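Local structure of Polyphosphate:AMP phosphotransferase (3CZP) at residues D257-G268 against D447-R459. The protein transfers phosphate from inorganic polyphosphate to AMP to make ADP, and less efficiently to GMP, with magnesium as cofactor. Sequence-based numbering, arbitrary orientation. Where two conformers were deposited one is given.
Sequences DNRGLLDSLDLG and DQYVDAVGDMVDR
Asn258, Arg259, Leu261 and Leu262, in the chain between helix 218-238 and helix 273-292, pack at the protein surface across helix 446-460, joined by a salt bridge, a hydrogen bond from the Asn258 side-chain amide and leucine contacts. The approach is centred on Gly454: the CA atoms of Asn258 and Gly454 are 4.6 Å apart, the nearest such pair, and Gly454 CA makes a CH...O contact of 3.4 Å to Asn258 O. Arg259, its chain bent at chi3 (70°), crosses Val450, and Asp451 OD1 sits over one face of its guanidinium, 2.6 Å from Arg259 NH1, with the two planes steeply inclined (71°). NH1 also makes a weak hydrogen bond to Asp447 O. Asn258 CB lies against Asp455 OD1, next to Gly454, and Asn258 OD1 against Asp458 CB, one turn further on, while Asn258 ND2 donates a bent bond (138°) to the anti side of Asp455 OD1, 3.0 Å away; Asp455 OD2 is held by Arg375. Leu262 sets CD2 3.7 Å from Val453 CG1 and reaches Trp410 of strand 404-412, whereas Leu261 CD1 lies 3.7 Å from Val457 CG1. A loop and the short helix 260-263 thus pack on helix 446-460, which flanks the parallel five-stranded sheet, in 2-3-1-4-5 order, of a P-loop kinase-like alpha/beta domain.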
# COMPACT_ATOMS: atom_id res chain seq x y z
N ASP A 257 -11.10 16.21 37.37
CA ASP A 257 -12.36 15.67 36.88
C ASP A 257 -12.81 16.33 35.56
O ASP A 257 -13.38 17.43 35.56
CB ASP A 257 -13.44 15.83 37.95
CG ASP A 257 -14.68 15.00 37.66
OD1 ASP A 257 -14.51 13.87 37.18
OD2 ASP A 257 -15.81 15.48 37.94
N ASN A 258 -12.58 15.63 34.45
CA ASN A 258 -12.89 16.12 33.09
C ASN A 258 -14.34 15.87 32.56
O ASN A 258 -14.64 16.20 31.41
CB ASN A 258 -11.86 15.55 32.11
CG ASN A 258 -10.85 16.59 31.65
OD1 ASN A 258 -11.22 17.66 31.17
ND2 ASN A 258 -9.57 16.26 31.77
N ARG A 259 -15.22 15.33 33.41
CA ARG A 259 -16.59 14.97 32.98
C ARG A 259 -17.62 16.12 32.93
O ARG A 259 -18.73 15.93 32.41
CB ARG A 259 -17.14 13.80 33.81
CG ARG A 259 -17.23 14.03 35.31
CD ARG A 259 -18.01 12.92 36.06
NE ARG A 259 -17.29 11.64 36.09
CZ ARG A 259 -17.59 10.54 35.39
NH1 ARG A 259 -16.84 9.45 35.52
NH2 ARG A 259 -18.63 10.51 34.56
N GLY A 260 -17.25 17.29 33.46
CA GLY A 260 -18.08 18.50 33.39
C GLY A 260 -18.26 19.08 31.99
O GLY A 260 -19.19 19.85 31.76
N LEU A 261 -17.35 18.73 31.06
CA LEU A 261 -17.48 19.11 29.64
C LEU A 261 -18.65 18.36 28.99
O LEU A 261 -19.32 18.89 28.10
CB LEU A 261 -16.19 18.78 28.84
CG LEU A 261 -14.78 19.27 29.25
CD1 LEU A 261 -13.65 18.57 28.43
CD2 LEU A 261 -14.64 20.82 29.20
N LEU A 262 -18.87 17.12 29.45
CA LEU A 262 -19.94 16.26 28.95
C LEU A 262 -21.21 16.41 29.78
O LEU A 262 -22.31 16.40 29.23
CB LEU A 262 -19.50 14.79 28.95
CG LEU A 262 -18.33 14.37 27.96
CD1 LEU A 262 -18.13 12.84 28.16
CD2 LEU A 262 -18.68 14.66 26.40
N ASP A 263 -21.05 16.57 31.09
CA ASP A 263 -22.19 16.75 31.98
C ASP A 263 -22.89 18.08 31.73
O ASP A 263 -24.08 18.23 32.02
CB ASP A 263 -21.74 16.66 33.44
CG ASP A 263 -21.37 15.25 33.85
OD1 ASP A 263 -22.03 14.30 33.38
OD2 ASP A 263 -20.42 15.09 34.64
N SER A 264 -22.15 19.05 31.19
CA SER A 264 -22.71 20.37 30.91
C SER A 264 -23.42 20.52 29.55
O SER A 264 -24.04 21.55 29.30
CB SER A 264 -21.66 21.47 31.08
OG SER A 264 -20.83 21.59 29.94
N LEU A 265 -23.37 19.51 28.69
CA LEU A 265 -24.16 19.58 27.44
C LEU A 265 -25.65 19.58 27.70
O LEU A 265 -26.14 18.92 28.62
CB LEU A 265 -23.89 18.39 26.53
CG LEU A 265 -22.52 18.41 25.88
CD1 LEU A 265 -22.30 17.07 25.20
CD2 LEU A 265 -22.48 19.56 24.90
N ASP A 266 -26.35 20.30 26.84
CA ASP A 266 -27.80 20.32 26.86
C ASP A 266 -28.29 19.35 25.79
O ASP A 266 -28.50 19.70 24.62
CB ASP A 266 -28.29 21.74 26.63
CG ASP A 266 -29.79 21.84 26.63
OD1 ASP A 266 -30.46 20.78 26.74
OD2 ASP A 266 -30.29 22.98 26.48
N LEU A 267 -28.51 18.12 26.23
CA LEU A 267 -28.91 17.04 25.34
C LEU A 267 -30.42 17.05 25.09
O LEU A 267 -30.93 16.15 24.42
CB LEU A 267 -28.51 15.70 25.94
CG LEU A 267 -27.04 15.41 26.22
CD1 LEU A 267 -26.93 14.00 26.72
CD2 LEU A 267 -26.19 15.60 24.98
N GLY A 268 -31.11 18.06 25.63
CA GLY A 268 -32.53 18.30 25.38
C GLY A 268 -32.81 19.04 24.07
O GLY A 268 -33.95 19.23 23.72
N ASP A 447 -19.40 5.20 32.50
CA ASP A 447 -18.66 6.29 33.16
C ASP A 447 -17.16 6.25 32.83
O ASP A 447 -16.48 7.29 33.00
CB ASP A 447 -18.90 6.33 34.69
CG ASP A 447 -20.11 7.21 35.10
OD1 ASP A 447 -20.90 7.63 34.22
OD2 ASP A 447 -20.31 7.50 36.31
N GLN A 448 -16.65 5.09 32.38
CA GLN A 448 -15.26 5.00 31.86
C GLN A 448 -15.13 5.75 30.54
O GLN A 448 -14.07 6.33 30.24
CB GLN A 448 -14.78 3.55 31.67
CG GLN A 448 -14.56 2.73 32.97
CD GLN A 448 -14.14 1.26 32.68
OE1 GLN A 448 -14.97 0.35 32.73
NE2 GLN A 448 -12.87 1.04 32.37
N TYR A 449 -16.17 5.74 29.72
CA TYR A 449 -16.11 6.54 28.48
C TYR A 449 -16.27 8.02 28.78
O TYR A 449 -15.67 8.84 28.11
CB TYR A 449 -17.09 6.05 27.40
CG TYR A 449 -16.57 4.82 26.68
CD1 TYR A 449 -16.79 3.53 27.19
CD2 TYR A 449 -15.83 4.95 25.49
CE1 TYR A 449 -16.29 2.38 26.53
CE2 TYR A 449 -15.33 3.83 24.84
CZ TYR A 449 -15.55 2.56 25.34
OH TYR A 449 -15.03 1.47 24.66
N VAL A 450 -17.03 8.37 29.81
CA VAL A 450 -17.21 9.77 30.17
C VAL A 450 -15.86 10.35 30.60
O VAL A 450 -15.40 11.39 30.08
CB VAL A 450 -18.29 9.97 31.28
CG1 VAL A 450 -18.42 11.45 31.66
CG2 VAL A 450 -19.66 9.46 30.82
N ASP A 451 -15.18 9.62 31.50
CA ASP A 451 -13.86 10.06 31.97
C ASP A 451 -12.88 10.17 30.82
O ASP A 451 -12.13 11.13 30.74
CB ASP A 451 -13.28 9.12 33.02
CG ASP A 451 -13.94 9.26 34.34
OD1 ASP A 451 -14.56 10.31 34.63
OD2 ASP A 451 -13.85 8.28 35.10
N ALA A 452 -12.90 9.18 29.93
CA ALA A 452 -12.00 9.13 28.78
C ALA A 452 -12.28 10.17 27.68
O ALA A 452 -11.34 10.75 27.07
CB ALA A 452 -12.02 7.70 28.20
N VAL A 453 -13.55 10.41 27.39
CA VAL A 453 -13.94 11.47 26.43
C VAL A 453 -13.57 12.83 27.00
O VAL A 453 -13.01 13.66 26.29
CB VAL A 453 -15.46 11.39 26.06
CG1 VAL A 453 -15.91 12.57 25.17
CG2 VAL A 453 -15.70 10.06 25.37
N GLY A 454 -13.80 13.03 28.28
CA GLY A 454 -13.37 14.24 28.96
C GLY A 454 -11.89 14.54 28.84
O GLY A 454 -11.51 15.67 28.54
N ASP A 455 -11.05 13.54 29.09
CA ASP A 455 -9.62 13.69 28.97
C ASP A 455 -9.18 13.96 27.57
O ASP A 455 -8.31 14.80 27.34
CB ASP A 455 -8.89 12.45 29.47
CG ASP A 455 -9.04 12.26 30.93
OD1 ASP A 455 -9.43 13.23 31.63
OD2 ASP A 455 -8.74 11.16 31.41
N MSE A 456 -9.78 13.22 26.64
CA MSE A 456 -9.51 13.38 25.23
C MSE A 456 -9.73 14.82 24.80
O MSE A 456 -8.86 15.45 24.25
CB MSE A 456 -10.42 12.45 24.41
CG MSE A 456 -10.40 12.67 22.91
SE MSE A 456 -11.52 11.30 22.09
CE MSE A 456 -13.20 12.19 22.34
N VAL A 457 -10.92 15.33 25.07
CA VAL A 457 -11.28 16.71 24.74
C VAL A 457 -10.36 17.75 25.42
O VAL A 457 -9.81 18.65 24.77
CB VAL A 457 -12.80 16.95 25.04
CG1 VAL A 457 -13.19 18.44 24.79
CG2 VAL A 457 -13.64 16.00 24.18
N ASP A 458 -10.14 17.61 26.72
CA ASP A 458 -9.16 18.45 27.38
C ASP A 458 -7.77 18.46 26.74
O ASP A 458 -7.15 19.52 26.59
CB ASP A 458 -8.99 17.99 28.82
CG ASP A 458 -7.95 18.80 29.55
OD1 ASP A 458 -8.19 20.02 29.75
OD2 ASP A 458 -6.90 18.22 29.94
N ARG A 459 -7.25 17.28 26.37
CA ARG A 459 -5.86 17.18 25.97
C ARG A 459 -5.66 17.36 24.45
O ARG A 459 -4.55 17.65 23.99
CB ARG A 459 -5.28 15.83 26.42
CG ARG A 459 -5.68 15.38 27.84
CD ARG A 459 -4.56 15.36 28.85
NE ARG A 459 -4.56 14.07 29.57
CZ ARG A 459 -5.23 13.79 30.68
NH1 ARG A 459 -5.96 14.72 31.31
NH2 ARG A 459 -5.15 12.57 31.19